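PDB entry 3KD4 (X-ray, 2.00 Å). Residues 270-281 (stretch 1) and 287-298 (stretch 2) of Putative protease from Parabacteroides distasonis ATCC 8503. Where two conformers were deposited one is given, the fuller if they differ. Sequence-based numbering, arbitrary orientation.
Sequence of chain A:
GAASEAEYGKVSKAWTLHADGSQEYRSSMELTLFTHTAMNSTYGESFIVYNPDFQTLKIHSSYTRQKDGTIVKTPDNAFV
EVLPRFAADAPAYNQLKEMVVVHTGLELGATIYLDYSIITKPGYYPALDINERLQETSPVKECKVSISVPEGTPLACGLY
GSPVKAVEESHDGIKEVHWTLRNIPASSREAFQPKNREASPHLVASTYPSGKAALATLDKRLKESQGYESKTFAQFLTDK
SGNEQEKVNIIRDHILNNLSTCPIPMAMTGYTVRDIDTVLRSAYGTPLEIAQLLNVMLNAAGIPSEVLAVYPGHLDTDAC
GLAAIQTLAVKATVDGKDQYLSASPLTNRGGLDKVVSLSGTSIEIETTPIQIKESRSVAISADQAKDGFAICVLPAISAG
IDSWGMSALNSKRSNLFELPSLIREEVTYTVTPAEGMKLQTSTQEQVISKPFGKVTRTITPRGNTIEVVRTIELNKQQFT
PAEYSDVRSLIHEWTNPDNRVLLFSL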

# COMPACT_ATOMS: atom_id res chain seq x y z
N GLY A 270 4.55 -17.24 -8.55
CA GLY A 270 4.68 -18.42 -7.69
C GLY A 270 5.55 -18.20 -6.45
O GLY A 270 6.17 -19.14 -5.94
N TYR A 271 5.58 -16.96 -5.96
CA TYR A 271 6.42 -16.59 -4.83
C TYR A 271 7.91 -16.91 -5.05
O TYR A 271 8.60 -17.38 -4.14
CB TYR A 271 5.90 -17.25 -3.52
CG TYR A 271 4.50 -16.84 -3.21
CD1 TYR A 271 4.25 -15.67 -2.51
CD2 TYR A 271 3.42 -17.56 -3.70
CE1 TYR A 271 2.97 -15.26 -2.24
CE2 TYR A 271 2.11 -17.16 -3.42
CZ TYR A 271 1.90 -16.00 -2.72
OH TYR A 271 0.63 -15.61 -2.43
N THR A 272 8.43 -16.61 -6.23
CA THR A 272 9.90 -16.68 -6.32
C THR A 272 10.42 -15.60 -7.25
O THR A 272 9.72 -14.58 -7.49
CB THR A 272 10.44 -18.13 -6.63
OG1 THR A 272 11.90 -18.17 -6.51
CG2 THR A 272 9.98 -18.58 -8.00
N VAL A 273 11.69 -15.73 -7.59
CA VAL A 273 12.47 -14.69 -8.23
C VAL A 273 13.13 -15.30 -9.42
O VAL A 273 13.32 -16.51 -9.47
CB VAL A 273 13.55 -14.15 -7.26
CG1 VAL A 273 12.89 -13.27 -6.18
CG2 VAL A 273 14.46 -15.28 -6.65
N ARG A 274 13.47 -14.46 -10.41
CA ARG A 274 14.38 -14.91 -11.44
C ARG A 274 15.73 -15.12 -10.79
O ARG A 274 16.03 -14.63 -9.70
CB ARG A 274 14.52 -13.91 -12.57
CG ARG A 274 13.28 -13.81 -13.44
CD ARG A 274 13.42 -12.65 -14.40
NE ARG A 274 13.31 -11.38 -13.70
CZ ARG A 274 13.83 -10.23 -14.09
NH1 ARG A 274 14.50 -10.11 -15.24
NH2 ARG A 274 13.67 -9.16 -13.33
N ASP A 275 16.57 -15.86 -11.49
CA ASP A 275 17.94 -15.98 -11.11
C ASP A 275 18.52 -14.59 -10.83
O ASP A 275 18.39 -13.70 -11.67
CB ASP A 275 18.66 -16.64 -12.25
CG ASP A 275 20.10 -16.71 -12.03
OD1 ASP A 275 20.49 -17.65 -11.33
OD2 ASP A 275 20.81 -15.81 -12.52
N ILE A 276 19.18 -14.39 -9.69
CA ILE A 276 19.51 -13.04 -9.24
C ILE A 276 20.50 -12.30 -10.18
O ILE A 276 20.39 -11.09 -10.36
CB ILE A 276 19.95 -13.04 -7.78
CG1 ILE A 276 18.72 -13.25 -6.90
CG2 ILE A 276 20.43 -11.68 -7.32
CD1 ILE A 276 17.78 -12.02 -6.87
N ASP A 277 21.45 -13.03 -10.76
CA ASP A 277 22.35 -12.44 -11.77
C ASP A 277 21.58 -11.98 -13.03
O ASP A 277 21.97 -11.02 -13.67
CB ASP A 277 23.47 -13.41 -12.17
CG ASP A 277 24.52 -13.56 -11.09
OD1 ASP A 277 24.50 -12.85 -10.04
OD2 ASP A 277 25.40 -14.43 -11.29
N THR A 278 20.51 -12.67 -13.37
CA THR A 278 19.67 -12.29 -14.50
C THR A 278 18.90 -11.01 -14.18
O THR A 278 18.73 -10.16 -15.04
CB THR A 278 18.67 -13.40 -14.79
OG1 THR A 278 19.40 -14.58 -15.13
CG2 THR A 278 17.74 -13.06 -15.93
N VAL A 279 18.41 -10.89 -12.94
CA VAL A 279 17.76 -9.67 -12.48
C VAL A 279 18.71 -8.52 -12.69
O VAL A 279 18.39 -7.56 -13.38
CB VAL A 279 17.34 -9.72 -10.97
CG1 VAL A 279 16.79 -8.37 -10.54
CG2 VAL A 279 16.31 -10.80 -10.75
N LEU A 280 19.89 -8.67 -12.11
CA LEU A 280 20.97 -7.67 -12.19
C LEU A 280 21.16 -7.23 -13.66
O LEU A 280 20.97 -6.06 -13.97
CB LEU A 280 22.25 -8.24 -11.56
CG LEU A 280 23.54 -7.38 -11.56
CD1 LEU A 280 23.41 -6.14 -10.65
CD2 LEU A 280 24.75 -8.21 -11.16
N ARG A 281 21.41 -8.16 -14.57
CA ARG A 281 21.59 -7.81 -15.99
C ARG A 281 20.38 -7.20 -16.70
O ARG A 281 20.56 -6.42 -17.63
CB ARG A 281 22.10 -9.01 -16.78
CG ARG A 281 23.55 -9.36 -16.44
CD ARG A 281 24.08 -10.52 -17.29
NE ARG A 281 23.44 -11.79 -16.97
CZ ARG A 281 23.92 -12.73 -16.16
NH1 ARG A 281 25.09 -12.60 -15.54
NH2 ARG A 281 23.22 -13.84 -15.96
N PRO A 287 9.66 -6.16 -6.59
CA PRO A 287 10.13 -5.79 -5.26
C PRO A 287 10.92 -6.91 -4.57
O PRO A 287 11.95 -6.64 -3.95
CB PRO A 287 8.84 -5.49 -4.49
CG PRO A 287 7.92 -4.95 -5.59
CD PRO A 287 8.23 -5.85 -6.77
N LEU A 288 10.46 -8.14 -4.74
CA LEU A 288 11.08 -9.29 -4.12
C LEU A 288 12.48 -9.53 -4.72
O LEU A 288 13.44 -9.78 -3.99
CB LEU A 288 10.21 -10.53 -4.29
CG LEU A 288 10.70 -11.84 -3.69
CD1 LEU A 288 10.83 -11.72 -2.16
CD2 LEU A 288 9.76 -13.03 -4.09
N GLU A 289 12.58 -9.45 -6.03
CA GLU A 289 13.87 -9.58 -6.73
C GLU A 289 14.84 -8.49 -6.32
O GLU A 289 16.02 -8.75 -6.08
CB GLU A 289 13.66 -9.53 -8.25
CG GLU A 289 13.14 -10.85 -8.82
CD GLU A 289 12.71 -10.76 -10.29
OE1 GLU A 289 12.52 -9.63 -10.80
OE2 GLU A 289 12.60 -11.83 -10.95
N ILE A 290 14.37 -7.25 -6.24
CA ILE A 290 15.23 -6.14 -5.86
C ILE A 290 15.71 -6.27 -4.42
O ILE A 290 16.90 -6.09 -4.12
CB ILE A 290 14.54 -4.77 -6.16
CG1 ILE A 290 14.37 -4.59 -7.67
CG2 ILE A 290 15.35 -3.59 -5.57
CD1 ILE A 290 13.41 -3.42 -8.07
N ALA A 291 14.81 -6.64 -3.53
CA ALA A 291 15.17 -6.86 -2.15
C ALA A 291 16.27 -7.91 -2.01
O ALA A 291 17.20 -7.73 -1.24
CB ALA A 291 13.94 -7.29 -1.34
N GLN A 292 16.17 -9.01 -2.75
CA GLN A 292 17.16 -10.10 -2.65
C GLN A 292 18.46 -9.71 -3.30
O GLN A 292 19.52 -10.04 -2.79
CB GLN A 292 16.64 -11.41 -3.25
CG GLN A 292 17.62 -12.60 -3.15
CD GLN A 292 18.00 -13.00 -1.73
OE1 GLN A 292 17.48 -12.46 -0.76
NE2 GLN A 292 18.89 -13.98 -1.62
N LEU A 293 18.40 -8.99 -4.42
CA LEU A 293 19.61 -8.50 -5.08
C LEU A 293 20.45 -7.59 -4.14
O LEU A 293 21.67 -7.75 -3.97
CB LEU A 293 19.25 -7.76 -6.37
CG LEU A 293 20.45 -7.17 -7.11
CD1 LEU A 293 21.47 -8.30 -7.42
CD2 LEU A 293 20.05 -6.39 -8.40
N LEU A 294 19.76 -6.65 -3.52
CA LEU A 294 20.39 -5.73 -2.58
C LEU A 294 20.99 -6.52 -1.40
O LEU A 294 22.12 -6.33 -1.01
CB LEU A 294 19.32 -4.74 -2.13
CG LEU A 294 19.61 -3.65 -1.10
CD1 LEU A 294 20.75 -2.72 -1.57
CD2 LEU A 294 18.31 -2.88 -0.78
N ASN A 295 20.19 -7.42 -0.82
CA ASN A 295 20.67 -8.29 0.26
C ASN A 295 21.93 -9.10 -0.12
O ASN A 295 22.92 -9.12 0.63
CB ASN A 295 19.52 -9.22 0.68
CG ASN A 295 19.88 -10.13 1.82
OD1 ASN A 295 20.36 -9.68 2.86
ND2 ASN A 295 19.69 -11.42 1.62
N VAL A 296 21.90 -9.73 -1.29
CA VAL A 296 23.05 -10.52 -1.76
C VAL A 296 24.29 -9.63 -1.92
O VAL A 296 25.39 -9.97 -1.49
CB VAL A 296 22.75 -11.20 -3.10
CG1 VAL A 296 24.04 -11.70 -3.78
CG2 VAL A 296 21.72 -12.35 -2.89
N MSE A 297 24.09 -8.45 -2.49
CA MSE A 297 25.22 -7.56 -2.77
C MSE A 297 25.76 -6.96 -1.47
O MSE A 297 26.98 -6.93 -1.25
CB MSE A 297 24.81 -6.49 -3.76
CG MSE A 297 24.56 -7.06 -5.12
SE MSE A 297 24.21 -5.70 -6.52
CE MSE A 297 26.09 -5.21 -6.80
N LEU A 298 24.86 -6.47 -0.61
CA LEU A 298 25.32 -5.97 0.71
C LEU A 298 26.13 -7.01 1.48
O LEU A 298 27.24 -6.73 1.93
CB LEU A 298 24.16 -5.49 1.57
CG LEU A 298 23.43 -4.25 1.04
CD1 LEU A 298 22.12 -4.04 1.83
CD2 LEU A 298 24.33 -3.02 1.11

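Contact between the loop and helix start of residues 270-281 and the helix 287-298; the axes of helices 276-281 and 287-298 run at 103° and approach to 9.9 Å. Glu289 is the polar centre and has the largest covered area of any residue here. Its CA-to-CB bond points sideways, but chi1 m and chi2 t extend the chain so that the carboxylate reaches the other stretch. There Glu289 OE2 accepts from the backbone Arg274 N (2.8 Å, 164°) and from Arg274 NE (2.9 Å), while Glu289 OE1 accepts from Arg274 NH2 (2.8 Å, 167°). The last two bonds form a two-pronged salt bridge, with Glu289 OE1 at the edge of the guanidinium, near its plane. The CA-to-CB bond of Arg274 also points sideways; chi1 m and chi2 t are followed by a bend at chi3 (-72°, m), and the guanidinium reaches the same carboxylate that accepts from Arg274 N. One acid thus fixes both main chain and side chain of Arg274.

Apolar groups flank this charged pair. Val273 CG1 lies 3.6 Å from Glu289 CG and 3.6 Å from Leu288 CG, packing against the aliphatic part of the glutamate, and Val279 CG2 comes within 3.6 Å of Glu289 CD. The CA-to-CB bond of Leu288, t,p, points toward the other stretch, and its CD2 lies 3.7 Å from Thr272 O. That of Ile276 also points toward the other stretch; with both chi angles m, Ile276 sets CD1 3.8 Å from Gln292 CG and CG2 3.5 Å from Leu293 CD1. Leu293 and Leu280 share the t,p rotamer and start sideways, yet their ends come nearer, so that Leu280 CD1 meets Leu293 CD2 at 4.1 Å. Leu280 CD1 also reaches the selenium of Met297, a selenomethionine, at 4.2 Å from SE. Asp275, its CA-to-CB bond pointing away, caps the first helix instead: Asp275 OD2 accepts from Thr278 N at 3.3 Å.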